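Local coordinates for dehydrogenase (Chromobacterium violaceum, PDB 3Q2I), which binds NADH and UDP-GlcNAcA and probably oxidises the sugar nucleotide on the way to 2,3-diacetamido-2,3-dideoxy-D-mannuronic acid, at residues M148-F153 with H283-E288; Q142-A147 with Q275-S280; A17-G22 with A65-M70; L41-D46 with G60-A65. One frame throughout, in Å; residues are numbered along the deposited sequence.

Interaction 1. Residues M148-F153 with H283-E288; sequences MQEKRF and HAMDEE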
# COMPACT_ATOMS: atom_id res chain seq x y z
N MET A 148 -36.78 14.32 4.99
CA MET A 148 -35.44 14.68 4.55
C MET A 148 -35.47 16.00 3.78
O MET A 148 -34.72 16.91 4.10
CB MET A 148 -34.84 13.62 3.63
CG MET A 148 -34.17 12.49 4.36
SD MET A 148 -33.07 13.08 5.67
CE MET A 148 -33.04 11.61 6.64
N GLN A 149 -36.33 16.10 2.76
CA GLN A 149 -36.45 17.35 1.98
C GLN A 149 -36.75 18.58 2.84
O GLN A 149 -36.28 19.68 2.55
CB GLN A 149 -37.52 17.21 0.89
CG GLN A 149 -37.08 16.29 -0.26
CD GLN A 149 -38.24 15.78 -1.10
OE1 GLN A 149 -39.41 15.91 -0.73
NE2 GLN A 149 -37.92 15.22 -2.25
N GLU A 150 -37.54 18.41 3.90
CA GLU A 150 -37.83 19.52 4.80
C GLU A 150 -36.71 19.81 5.81
O GLU A 150 -36.83 20.74 6.60
CB GLU A 150 -39.14 19.26 5.55
CG GLU A 150 -40.28 18.89 4.63
CD GLU A 150 -41.20 20.07 4.46
OE1 GLU A 150 -42.30 20.04 5.05
OE2 GLU A 150 -40.76 21.05 3.80
N LYS A 151 -35.65 19.01 5.82
CA LYS A 151 -34.58 19.11 6.82
C LYS A 151 -35.04 18.89 8.26
O LYS A 151 -34.53 19.51 9.19
CB LYS A 151 -33.83 20.43 6.67
CG LYS A 151 -33.73 20.86 5.23
CD LYS A 151 -32.76 22.01 5.01
CE LYS A 151 -32.10 21.88 3.64
NZ LYS A 151 -30.61 22.11 3.74
N ARG A 152 -35.99 17.99 8.47
CA ARG A 152 -36.51 17.79 9.81
C ARG A 152 -35.48 17.20 10.77
O ARG A 152 -35.59 17.38 11.98
CB ARG A 152 -37.77 16.92 9.75
CG ARG A 152 -38.90 17.57 8.93
CD ARG A 152 -40.17 16.77 9.11
NE ARG A 152 -40.69 16.94 10.47
CZ ARG A 152 -41.66 16.19 10.98
NH1 ARG A 152 -42.06 16.39 12.23
NH2 ARG A 152 -42.16 15.17 10.28
N PHE A 153 -34.46 16.51 10.25
CA PHE A 153 -33.49 15.89 11.15
C PHE A 153 -32.38 16.87 11.57
O PHE A 153 -31.60 16.60 12.49
CB PHE A 153 -32.81 14.67 10.49
CG PHE A 153 -33.74 13.51 10.26
CD1 PHE A 153 -33.86 12.49 11.21
CD2 PHE A 153 -34.43 13.37 9.07
CE1 PHE A 153 -34.66 11.39 10.98
CE2 PHE A 153 -35.25 12.29 8.84
CZ PHE A 153 -35.38 11.29 9.80
N HIS A 283 -45.00 18.53 12.38
CA HIS A 283 -45.17 18.89 10.98
C HIS A 283 -46.51 18.32 10.51
O HIS A 283 -46.94 17.28 11.00
CB HIS A 283 -44.04 18.29 10.13
CG HIS A 283 -44.04 18.74 8.70
ND1 HIS A 283 -44.91 18.22 7.75
CD2 HIS A 283 -43.25 19.61 8.03
CE1 HIS A 283 -44.68 18.79 6.58
NE2 HIS A 283 -43.66 19.62 6.72
N ALA A 284 -47.15 18.98 9.55
CA ALA A 284 -48.39 18.48 8.95
C ALA A 284 -48.29 17.00 8.58
O ALA A 284 -49.21 16.21 8.83
CB ALA A 284 -48.75 19.31 7.71
N MET A 285 -47.14 16.61 8.01
CA MET A 285 -46.96 15.24 7.54
C MET A 285 -47.08 14.21 8.67
O MET A 285 -47.36 13.05 8.40
CB MET A 285 -45.63 15.07 6.79
CG MET A 285 -44.44 14.96 7.72
SD MET A 285 -42.86 14.63 6.88
CE MET A 285 -42.48 16.19 6.09
N ASP A 286 -46.92 14.62 9.92
CA ASP A 286 -47.02 13.70 11.06
C ASP A 286 -48.37 13.02 11.30
O ASP A 286 -48.44 11.99 11.98
CB ASP A 286 -46.52 14.35 12.35
CG ASP A 286 -45.07 14.76 12.28
OD1 ASP A 286 -44.28 14.08 11.57
OD2 ASP A 286 -44.72 15.76 12.95
N GLU A 287 -49.46 13.57 10.76
CA GLU A 287 -50.75 12.91 10.94
C GLU A 287 -51.08 11.81 9.94
O GLU A 287 -52.03 11.06 10.11
CB GLU A 287 -51.90 13.91 11.09
CG GLU A 287 -51.95 15.03 10.06
CD GLU A 287 -52.55 16.30 10.64
OE1 GLU A 287 -52.35 17.39 10.05
OE2 GLU A 287 -53.20 16.22 11.71
N GLU A 288 -50.23 11.66 8.93
CA GLU A 288 -50.35 10.58 7.96
C GLU A 288 -49.72 9.28 8.45
O GLU A 288 -49.77 8.25 7.77
CB GLU A 288 -49.71 11.01 6.64
CG GLU A 288 -50.19 12.39 6.20
CD GLU A 288 -49.36 13.00 5.08
OE1 GLU A 288 -48.90 12.26 4.20
OE2 GLU A 288 -49.19 14.24 5.09
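Arg152 and Asp286 form the charged part of this contact, a two-pronged salt bridge in which the guanidinium meets the carboxylate end-on. NH2 of Arg152 lies 2.7 Å from Asp286 OD1, nearly in the guanidinium plane and with an almost straight N-H; NH1 of Arg152 reaches the syn lone pair of Asp286 OD2 at 2.8 Å, and here the oxygen is tilted from that plane. The two flat groups are twisted 39° apart. OD2 accepts a second bond, from His283 N, which arrives from above the carboxylate plane and ties the acid to the start of its own turn. Also within 283-288, Met285 N donates in the ring plane to His283 ND1 (2.8 Å), fixing the rotation of the imidazole.

Van der Waals contacts flank the ion pair. His283 CB sits over the centre of one guanidinium face, 3.3 Å from Arg152 CZ. The Met285 chain bends at its last torsion (chi3 73°), which carries CE to 3.8 Å from both Glu150 CG and Arg152 CD.

The 148-153 segment leaves helix 139-149 through a Schellman motif at Lys151, and the 3-10 turn 284-287 follows strand 273-279. Asp286 OD1 also accepts from Trp277 NE1, Arg152 makes a cation-pi contact with Phe279, and Met285 rests on Leu143 and Arg146, so the turn closes over the helix end beside strand 273-279.

Interaction 2. Residues Q142-A147 with Q275-S280; sequences QLLKRA and QHWEFS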
# COMPACT_ATOMS: atom_id res chain seq x y z
N GLN A 142 -41.86 7.49 1.09
CA GLN A 142 -42.24 8.87 0.80
C GLN A 142 -42.28 9.82 1.99
O GLN A 142 -41.76 10.93 1.89
CB GLN A 142 -43.57 8.88 0.03
CG GLN A 142 -43.37 8.52 -1.44
CD GLN A 142 -42.48 9.49 -2.21
OE1 GLN A 142 -42.73 10.69 -2.19
NE2 GLN A 142 -41.44 8.98 -2.89
N LEU A 143 -42.82 9.39 3.12
CA LEU A 143 -42.75 10.25 4.29
C LEU A 143 -41.32 10.54 4.73
O LEU A 143 -41.00 11.66 5.11
CB LEU A 143 -43.50 9.64 5.49
CG LEU A 143 -45.01 9.92 5.51
CD1 LEU A 143 -45.71 9.00 6.54
CD2 LEU A 143 -45.16 11.36 5.90
N LEU A 144 -40.50 9.49 4.81
CA LEU A 144 -39.07 9.65 5.07
C LEU A 144 -38.48 10.65 4.09
O LEU A 144 -37.77 11.57 4.50
CB LEU A 144 -38.34 8.31 4.88
CG LEU A 144 -38.25 7.39 6.09
CD1 LEU A 144 -37.61 6.06 5.71
CD2 LEU A 144 -37.53 8.06 7.26
N LYS A 145 -38.72 10.46 2.80
CA LYS A 145 -38.14 11.39 1.84
C LYS A 145 -38.59 12.84 2.10
O LYS A 145 -37.80 13.79 2.05
CB LYS A 145 -38.45 10.96 0.41
CG LYS A 145 -37.85 11.90 -0.65
CD LYS A 145 -36.31 11.85 -0.74
CE LYS A 145 -35.78 12.66 -1.94
NZ LYS A 145 -34.29 12.71 -2.05
N ARG A 146 -39.88 12.99 2.36
CA ARG A 146 -40.40 14.31 2.70
C ARG A 146 -39.74 14.91 3.94
O ARG A 146 -39.36 16.09 3.97
CB ARG A 146 -41.93 14.25 2.80
CG ARG A 146 -42.57 14.21 1.43
CD ARG A 146 -44.07 13.85 1.46
NE ARG A 146 -44.85 14.75 2.32
CZ ARG A 146 -45.97 14.41 2.94
NH1 ARG A 146 -46.47 13.19 2.81
NH2 ARG A 146 -46.60 15.28 3.71
N ALA A 147 -39.55 14.09 4.98
CA ALA A 147 -38.88 14.59 6.17
C ALA A 147 -37.48 15.07 5.84
O ALA A 147 -37.05 16.09 6.34
CB ALA A 147 -38.89 13.54 7.29
N GLN A 275 -42.09 2.66 13.12
CA GLN A 275 -41.93 2.16 14.50
C GLN A 275 -41.45 3.24 15.46
O GLN A 275 -41.64 3.15 16.67
CB GLN A 275 -40.94 1.00 14.50
CG GLN A 275 -41.47 -0.21 13.80
CD GLN A 275 -40.46 -1.34 13.74
OE1 GLN A 275 -39.27 -1.10 13.91
NE2 GLN A 275 -40.92 -2.55 13.43
N HIS A 276 -40.79 4.27 14.95
CA HIS A 276 -40.28 5.31 15.82
C HIS A 276 -40.22 6.57 14.98
O HIS A 276 -39.75 6.52 13.85
CB HIS A 276 -38.89 5.00 16.36
CG HIS A 276 -38.46 5.95 17.44
ND1 HIS A 276 -38.86 5.81 18.75
CD2 HIS A 276 -37.65 7.04 17.41
CE1 HIS A 276 -38.34 6.78 19.48
NE2 HIS A 276 -37.61 7.54 18.69
N TRP A 277 -40.78 7.67 15.49
CA TRP A 277 -40.99 8.87 14.70
C TRP A 277 -40.98 10.13 15.56
O TRP A 277 -42.04 10.60 16.02
CB TRP A 277 -42.28 8.76 13.85
CG TRP A 277 -42.40 9.83 12.77
CD1 TRP A 277 -42.96 11.07 12.91
CD2 TRP A 277 -41.98 9.72 11.40
NE1 TRP A 277 -42.87 11.75 11.72
CE2 TRP A 277 -42.30 10.94 10.77
CE3 TRP A 277 -41.34 8.72 10.67
CZ2 TRP A 277 -41.99 11.20 9.42
CZ3 TRP A 277 -41.03 8.98 9.34
CH2 TRP A 277 -41.37 10.20 8.73
N GLU A 278 -39.80 10.63 15.89
CA GLU A 278 -39.67 11.66 16.91
C GLU A 278 -38.86 12.86 16.41
O GLU A 278 -37.66 12.76 16.10
CB GLU A 278 -39.11 11.06 18.22
CG GLU A 278 -38.75 12.09 19.28
CD GLU A 278 -38.60 11.53 20.70
OE1 GLU A 278 -38.66 12.34 21.66
OE2 GLU A 278 -38.42 10.29 20.88
N PHE A 279 -39.52 14.01 16.29
CA PHE A 279 -38.88 15.22 15.78
C PHE A 279 -38.96 16.38 16.76
O PHE A 279 -39.88 16.41 17.60
CB PHE A 279 -39.46 15.60 14.42
CG PHE A 279 -39.09 14.65 13.32
CD1 PHE A 279 -37.87 14.78 12.66
CD2 PHE A 279 -39.94 13.62 12.96
CE1 PHE A 279 -37.53 13.89 11.64
CE2 PHE A 279 -39.61 12.71 11.97
CZ PHE A 279 -38.39 12.87 11.28
N SER A 280 -38.02 17.32 16.68
CA SER A 280 -37.97 18.42 17.63
C SER A 280 -39.15 19.37 17.43
O SER A 280 -39.59 19.99 18.40
CB SER A 280 -36.65 19.20 17.60
OG SER A 280 -36.49 19.92 16.39
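Trp277 reaches from strand 275-279 toward helix 142-147 with the six-membered end of its indole leading. CG lies anti to the backbone N (chi1 -167°), which extends the ring away from the strand until CH2 is 3.9 Å from Leu143 CB. The same edge of the indole faces the helix backbone: Leu144 N and Leu143 O both lie near the ring plane, with Leu144 N 4.1 Å from CH2. Leu144 starts out pointing away from the strand, but its branch turns back, and CD2 meets Trp277 CZ3 at 4.2 Å.

Phe279, two residues along on the same side of the strand, sets an edge of its ring over the indole: CE2 stands 3.3 Å above one face of Trp277, offset toward the rim, while Trp277 CD1 lies at the edge of the phenyl ring. CZ of Phe279 reaches Ala147 CB at 4.1 Å, one helical turn after Leu143. The small methyl of Ala147 thus meets both aromatic residues, with Trp277 CH2 4.4 Å away. Helix and strand run nearly parallel, 20° apart, with their axes 12.3 Å from each other, a separation bridged mainly by the two rings.

Val264 of the adjacent strand and Ile289 of the following helix add to this apolar layer. The side-chain contacts are apolar, aliphatic carbon against ring carbon, and the indole's polar NE1 is directed to Asp286 rather than to the helix. Cohesion between helix 139-149 and strand 273-279 therefore rests here on burial and shape.

Interaction 3. Residues A17-G22 with A65-M70; sequences ALVGCG and ASLTDM. With NAI (1,4-dihydronicotinamide adenine dinucleotide), chain B.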
# COMPACT_ATOMS: atom_id res chain seq x y z
N ALA A 17 -42.99 -2.65 -25.80
CA ALA A 17 -42.59 -4.01 -26.15
C ALA A 17 -41.84 -4.54 -24.92
O ALA A 17 -41.32 -3.73 -24.10
CB ALA A 17 -41.68 -4.03 -27.36
N LEU A 18 -41.87 -5.85 -24.73
CA LEU A 18 -41.18 -6.40 -23.56
C LEU A 18 -40.30 -7.60 -23.90
O LEU A 18 -40.67 -8.47 -24.68
CB LEU A 18 -42.17 -6.76 -22.45
CG LEU A 18 -41.73 -7.50 -21.17
CD1 LEU A 18 -42.50 -7.07 -19.97
CD2 LEU A 18 -41.63 -9.02 -21.30
N VAL A 19 -39.10 -7.66 -23.32
CA VAL A 19 -38.24 -8.81 -23.56
C VAL A 19 -37.89 -9.49 -22.23
O VAL A 19 -37.54 -8.80 -21.26
CB VAL A 19 -36.96 -8.44 -24.38
CG1 VAL A 19 -36.20 -7.31 -23.74
CG2 VAL A 19 -36.09 -9.64 -24.65
N GLY A 20 -38.08 -10.80 -22.20
CA GLY A 20 -37.92 -11.57 -20.97
C GLY A 20 -39.20 -11.88 -20.21
O GLY A 20 -39.62 -11.18 -19.30
N CYS A 21 -39.84 -12.97 -20.64
CA CYS A 21 -41.19 -13.20 -20.19
C CYS A 21 -41.11 -14.16 -18.98
O CYS A 21 -41.58 -15.31 -19.05
CB CYS A 21 -41.94 -13.93 -21.31
SG CYS A 21 -42.34 -12.81 -22.68
N GLY A 22 -40.45 -13.71 -17.92
CA GLY A 22 -40.38 -14.51 -16.68
C GLY A 22 -41.21 -13.99 -15.52
O GLY A 22 -42.30 -13.43 -15.68
N ALA A 65 -38.87 -14.51 -31.08
CA ALA A 65 -37.90 -15.45 -30.53
C ALA A 65 -36.53 -14.83 -30.25
O ALA A 65 -35.70 -15.47 -29.60
CB ALA A 65 -37.74 -16.65 -31.44
N SER A 66 -36.26 -13.65 -30.81
CA SER A 66 -35.05 -12.92 -30.47
C SER A 66 -35.34 -11.44 -30.32
O SER A 66 -36.24 -10.89 -30.96
CB SER A 66 -33.94 -13.19 -31.48
OG SER A 66 -34.10 -12.37 -32.61
N LEU A 67 -34.55 -10.74 -29.51
CA LEU A 67 -34.69 -9.31 -29.36
C LEU A 67 -34.41 -8.59 -30.68
O LEU A 67 -35.11 -7.64 -31.04
CB LEU A 67 -33.75 -8.79 -28.24
CG LEU A 67 -33.72 -7.27 -28.19
CD1 LEU A 67 -35.03 -6.68 -27.79
CD2 LEU A 67 -32.68 -6.86 -27.13
N THR A 68 -33.39 -9.04 -31.39
CA THR A 68 -32.97 -8.39 -32.62
C THR A 68 -34.10 -8.38 -33.66
O THR A 68 -34.34 -7.36 -34.30
CB THR A 68 -31.72 -9.01 -33.23
OG1 THR A 68 -30.61 -8.92 -32.30
CG2 THR A 68 -31.33 -8.25 -34.47
N ASP A 69 -34.81 -9.50 -33.76
CA ASP A 69 -36.04 -9.55 -34.58
C ASP A 69 -37.14 -8.63 -34.08
O ASP A 69 -37.75 -7.93 -34.89
CB ASP A 69 -36.60 -10.96 -34.58
CG ASP A 69 -35.73 -11.92 -35.34
OD1 ASP A 69 -34.85 -11.43 -36.07
OD2 ASP A 69 -35.93 -13.14 -35.18
N MET A 70 -37.49 -8.70 -32.80
CA MET A 70 -38.53 -7.83 -32.28
C MET A 70 -38.21 -6.37 -32.60
O MET A 70 -39.13 -5.61 -32.95
CB MET A 70 -38.81 -8.07 -30.79
CG MET A 70 -39.79 -7.11 -30.14
SD MET A 70 -40.38 -7.51 -28.49
CE MET A 70 -38.90 -7.01 -27.58
PA NAI B . -36.67 -14.97 -14.72
O1A NAI B . -35.58 -15.96 -14.80
O2A NAI B . -38.07 -15.39 -14.08
O5B NAI B . -37.03 -14.33 -16.12
C5B NAI B . -36.13 -14.76 -17.10
C4B NAI B . -36.73 -14.45 -18.47
O4B NAI B . -35.81 -13.90 -19.42
C3B NAI B . -36.94 -15.92 -18.83
O3B NAI B . -38.29 -16.15 -19.27
C2B NAI B . -35.81 -16.25 -19.82
O2B NAI B . -36.12 -17.28 -20.75
C1B NAI B . -35.72 -14.86 -20.50
N9A NAI B . -34.51 -14.68 -21.27
C8A NAI B . -33.23 -15.00 -20.88
N7A NAI B . -32.41 -14.61 -21.82
C5A NAI B . -33.08 -13.93 -22.80
C6A NAI B . -32.74 -13.32 -24.03
N6A NAI B . -31.43 -13.24 -24.47
N1A NAI B . -33.72 -12.78 -24.77
C2A NAI B . -34.97 -12.85 -24.37
N3A NAI B . -35.37 -13.42 -23.23
C4A NAI B . -34.43 -13.99 -22.45
O3 NAI B . -36.13 -13.72 -13.89
PN NAI B . -36.94 -12.60 -13.18
O1N NAI B . -37.07 -12.88 -11.71
O2N NAI B . -38.24 -12.18 -13.90
O5D NAI B . -35.91 -11.35 -13.03
C5D NAI B . -35.91 -10.62 -14.24
C4D NAI B . -35.23 -9.26 -14.07
O4D NAI B . -36.11 -8.53 -13.20
C3D NAI B . -33.89 -9.30 -13.28
O3D NAI B . -33.10 -8.22 -13.78
C2D NAI B . -34.30 -8.97 -11.84
O2D NAI B . -33.28 -8.27 -11.13
C1D NAI B . -35.51 -8.00 -12.03
N1N NAI B . -36.42 -8.00 -10.91
C2N NAI B . -36.79 -6.86 -10.37
C3N NAI B . -37.61 -6.80 -9.24
C7N NAI B . -38.05 -5.50 -8.67
O7N NAI B . -38.37 -5.31 -7.51
N7N NAI B . -38.10 -4.39 -9.47
C4N NAI B . -37.95 -8.02 -8.62
C5N NAI B . -37.63 -9.19 -9.29
C6N NAI B . -36.85 -9.17 -10.42
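Strand 17-19 passes the first turn of helix 67-70, with the CA atoms of Val19 and Leu67 6.8 Å apart. Past Val19 the strand ends in a tight bend: Gly20 has positive phi (98°) and Cys21 is the centre of an inverse gamma turn. The helix is started by Ser66 at its N-cap, whose OG accepts from Asp69 N at 3.2 Å along a nearly straight N-H.

Met70 carries most of the contact. Its chain runs out extended and bends only at chi3 (77°), so that sulfur and methyl lie along the strand: SD is 3.9 Å from Ala17 CB, and CE lies 4.0 Å from Val19 CB and 3.7 Å from the carbonyl oxygen of Leu18. Leu67 comes in beside it, its CD1 branch meeting CG1 of Val19 at 4.3 Å. Val19 thereby divides its branches: CG1 faces the helix, while CG2, anti to the backbone N, touches C2A of the NADH adenine at 3.4 Å. Leu18 points to the other side of the strand, onto helix 25-34.

Beyond the strand the chain passes close along the adenine ribose and its 5' oxygen, with Gly20 CA near O4B and Gly22 CA 3.4 Å from O5B. Gly20 and Gly22, with Ala25, fit the GxGxxA pattern of a Rossmann fold. The first strand, its glycine turn and helix 25-34 form the dinucleotide-binding unit, and helix 67-73 packs against the side of the strand opposite to helix 25-34.

Interaction 4. Residues L41-D46 with G60-A65; sequences LIDVCD and GARGHA. With NAI (1,4-dihydronicotinamide adenine dinucleotide), chain B.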
# COMPACT_ATOMS: atom_id res chain seq x y z
N LEU A 41 -49.41 -3.10 -24.71
CA LEU A 41 -48.27 -3.97 -24.94
C LEU A 41 -48.47 -4.69 -26.26
O LEU A 41 -49.36 -5.53 -26.38
CB LEU A 41 -48.14 -4.96 -23.77
CG LEU A 41 -46.99 -5.97 -23.88
CD1 LEU A 41 -45.64 -5.27 -23.73
CD2 LEU A 41 -47.22 -6.90 -22.70
N ILE A 42 -47.64 -4.39 -27.25
CA ILE A 42 -47.85 -4.86 -28.61
C ILE A 42 -46.89 -5.96 -29.07
O ILE A 42 -47.13 -6.60 -30.09
CB ILE A 42 -47.83 -3.69 -29.63
CG1 ILE A 42 -46.56 -2.84 -29.42
CG2 ILE A 42 -49.01 -2.75 -29.37
CD1 ILE A 42 -46.13 -2.04 -30.65
N ASP A 43 -45.80 -6.19 -28.33
CA ASP A 43 -44.83 -7.17 -28.77
C ASP A 43 -44.10 -7.73 -27.53
O ASP A 43 -43.84 -6.96 -26.61
CB ASP A 43 -43.79 -6.50 -29.67
CG ASP A 43 -44.37 -6.08 -31.00
OD1 ASP A 43 -44.47 -6.97 -31.88
OD2 ASP A 43 -44.72 -4.89 -31.13
N VAL A 44 -43.89 -9.04 -27.51
CA VAL A 44 -43.19 -9.69 -26.39
C VAL A 44 -42.14 -10.61 -26.97
O VAL A 44 -42.23 -11.10 -28.10
CB VAL A 44 -44.11 -10.44 -25.39
CG1 VAL A 44 -44.95 -9.49 -24.60
CG2 VAL A 44 -44.96 -11.53 -26.11
N CYS A 45 -41.06 -10.83 -26.19
CA CYS A 45 -39.94 -11.60 -26.69
C CYS A 45 -39.40 -12.49 -25.57
O CYS A 45 -39.25 -12.02 -24.43
CB CYS A 45 -38.81 -10.66 -27.14
SG CYS A 45 -37.30 -11.54 -27.58
N ASP A 46 -39.16 -13.75 -25.89
CA ASP A 46 -38.46 -14.69 -25.00
C ASP A 46 -37.77 -15.79 -25.78
O ASP A 46 -38.29 -16.28 -26.81
CB ASP A 46 -39.38 -15.22 -23.89
CG ASP A 46 -38.60 -15.72 -22.67
OD1 ASP A 46 -37.71 -16.57 -22.87
OD2 ASP A 46 -38.87 -15.24 -21.55
N GLY A 60 -52.00 -10.90 -25.53
CA GLY A 60 -52.44 -10.65 -26.91
C GLY A 60 -51.38 -10.06 -27.81
O GLY A 60 -51.58 -9.89 -29.02
N ALA A 61 -50.23 -9.68 -27.24
CA ALA A 61 -49.14 -9.10 -27.99
C ALA A 61 -48.60 -10.08 -29.02
O ALA A 61 -48.73 -11.28 -28.80
CB ALA A 61 -48.00 -8.76 -27.00
N ARG A 62 -47.96 -9.61 -30.09
CA ARG A 62 -47.20 -10.49 -30.96
C ARG A 62 -45.95 -11.01 -30.26
O ARG A 62 -45.32 -10.26 -29.50
CB ARG A 62 -46.71 -9.81 -32.22
CG ARG A 62 -47.78 -9.07 -33.03
CD ARG A 62 -47.11 -8.07 -33.96
NE ARG A 62 -47.88 -7.87 -35.18
CZ ARG A 62 -48.45 -6.72 -35.53
NH1 ARG A 62 -48.33 -5.66 -34.74
NH2 ARG A 62 -49.13 -6.65 -36.67
N GLY A 63 -45.56 -12.23 -30.64
CA GLY A 63 -44.40 -12.91 -30.03
C GLY A 63 -43.17 -12.91 -30.90
O GLY A 63 -43.25 -12.98 -32.13
N HIS A 64 -41.98 -12.89 -30.29
CA HIS A 64 -40.75 -12.98 -31.07
C HIS A 64 -39.72 -13.83 -30.33
O HIS A 64 -39.67 -13.77 -29.11
CB HIS A 64 -40.16 -11.58 -31.22
CG HIS A 64 -41.11 -10.59 -31.84
ND1 HIS A 64 -41.07 -10.28 -33.18
CD2 HIS A 64 -42.09 -9.84 -31.30
CE1 HIS A 64 -42.00 -9.38 -33.45
NE2 HIS A 64 -42.63 -9.09 -32.32
N ALA A 65 -38.87 -14.51 -31.08
CA ALA A 65 -37.90 -15.45 -30.53
C ALA A 65 -36.53 -14.83 -30.25
O ALA A 65 -35.70 -15.47 -29.60
CB ALA A 65 -37.74 -16.65 -31.44
PA NAI B . -36.67 -14.97 -14.72
O1A NAI B . -35.58 -15.96 -14.80
O2A NAI B . -38.07 -15.39 -14.08
O5B NAI B . -37.03 -14.33 -16.12
C5B NAI B . -36.13 -14.76 -17.10
C4B NAI B . -36.73 -14.45 -18.47
O4B NAI B . -35.81 -13.90 -19.42
C3B NAI B . -36.94 -15.92 -18.83
O3B NAI B . -38.29 -16.15 -19.27
C2B NAI B . -35.81 -16.25 -19.82
O2B NAI B . -36.12 -17.28 -20.75
C1B NAI B . -35.72 -14.86 -20.50
N9A NAI B . -34.51 -14.68 -21.27
C8A NAI B . -33.23 -15.00 -20.88
N7A NAI B . -32.41 -14.61 -21.82
C5A NAI B . -33.08 -13.93 -22.80
C6A NAI B . -32.74 -13.32 -24.03
N6A NAI B . -31.43 -13.24 -24.47
N1A NAI B . -33.72 -12.78 -24.77
C2A NAI B . -34.97 -12.85 -24.37
N3A NAI B . -35.37 -13.42 -23.23
C4A NAI B . -34.43 -13.99 -22.45
O3 NAI B . -36.13 -13.72 -13.89
PN NAI B . -36.94 -12.60 -13.18
O1N NAI B . -37.07 -12.88 -11.71
O2N NAI B . -38.24 -12.18 -13.90
O5D NAI B . -35.91 -11.35 -13.03
C5D NAI B . -35.91 -10.62 -14.24
C4D NAI B . -35.23 -9.26 -14.07
O4D NAI B . -36.11 -8.53 -13.20
C3D NAI B . -33.89 -9.30 -13.28
O3D NAI B . -33.10 -8.22 -13.78
C2D NAI B . -34.30 -8.97 -11.84
O2D NAI B . -33.28 -8.27 -11.13
C1D NAI B . -35.51 -8.00 -12.03
N1N NAI B . -36.42 -8.00 -10.91
C2N NAI B . -36.79 -6.86 -10.37
C3N NAI B . -37.61 -6.80 -9.24
C7N NAI B . -38.05 -5.50 -8.67
O7N NAI B . -38.37 -5.31 -7.51
N7N NAI B . -38.10 -4.39 -9.47
C4N NAI B . -37.95 -8.02 -8.62
C5N NAI B . -37.63 -9.19 -9.29
C6N NAI B . -36.85 -9.17 -10.42
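The His64 imidazole meets strand 41-45 with its edge: Asp43 OD1 and Val44 O both lie near the ring plane. NE2 donates to Asp43 OD1 at 2.8 Å with an N-H angle of 167°, meeting the oxygen on its anti side and 28° out of the carboxylate plane; ring and carboxylate are turned 45° apart. The other oxygen, OD2, is bonded to Thr74, so the acid is held at both ends. Arg62 runs alongside Asp43, CD 3.5 Å from OD1.

The two strands pair in parallel. Arg62 N bonds to Ile42 O, Val44 N to Arg62 O (2.7 Å), His64 N weakly to Val44 O, and Asp46 N to His64 O (3.3 Å). Ala61 CB points in toward strand 41-45 and meets Val44 CG1 at 3.9 Å; Val44 faces the opposite side of the sheet from Asp43 and His64.

Asp46, just past the strand end, accepts both adenine-ribose hydroxyls of NADH, O2B on OD1 (2.7 Å) and O3B on OD2 (2.5 Å). Strand 39-45, helix 49-59 and strand 62-64 make a beta-alpha-beta unit, and an acid gripping the ribose diol at the end of the second strand is characteristic of NAD-dependent Rossmann folds.

Overall arrangement
The four contacts form two pairs at opposite sides of the chain. Interactions 1 and 2, centres 6 Å apart, both use helix 139-149, and the loop of interaction 1 follows the strand of interaction 2; Asp286 OD1 to Trp277 NE1 (2.7 Å) and the salt bridge Glu288 OE1 to Arg146 NH1 (2.9 Å) join them. Interactions 3 and 4, centres 7 Å apart, share Ala65; both reach the Rossmann sheet, through neighbouring strands 14-19 and 39-45, and both touch NADH. Cys21 N, 2.6 Å from Asp46 OD2, links the glycine turn to the ribose-binding acid. Between the pairs the centres are 42 to 45 Å apart. The side chain of Leu144 in interaction 2 is about 14 Å from the bound UDP-sugar.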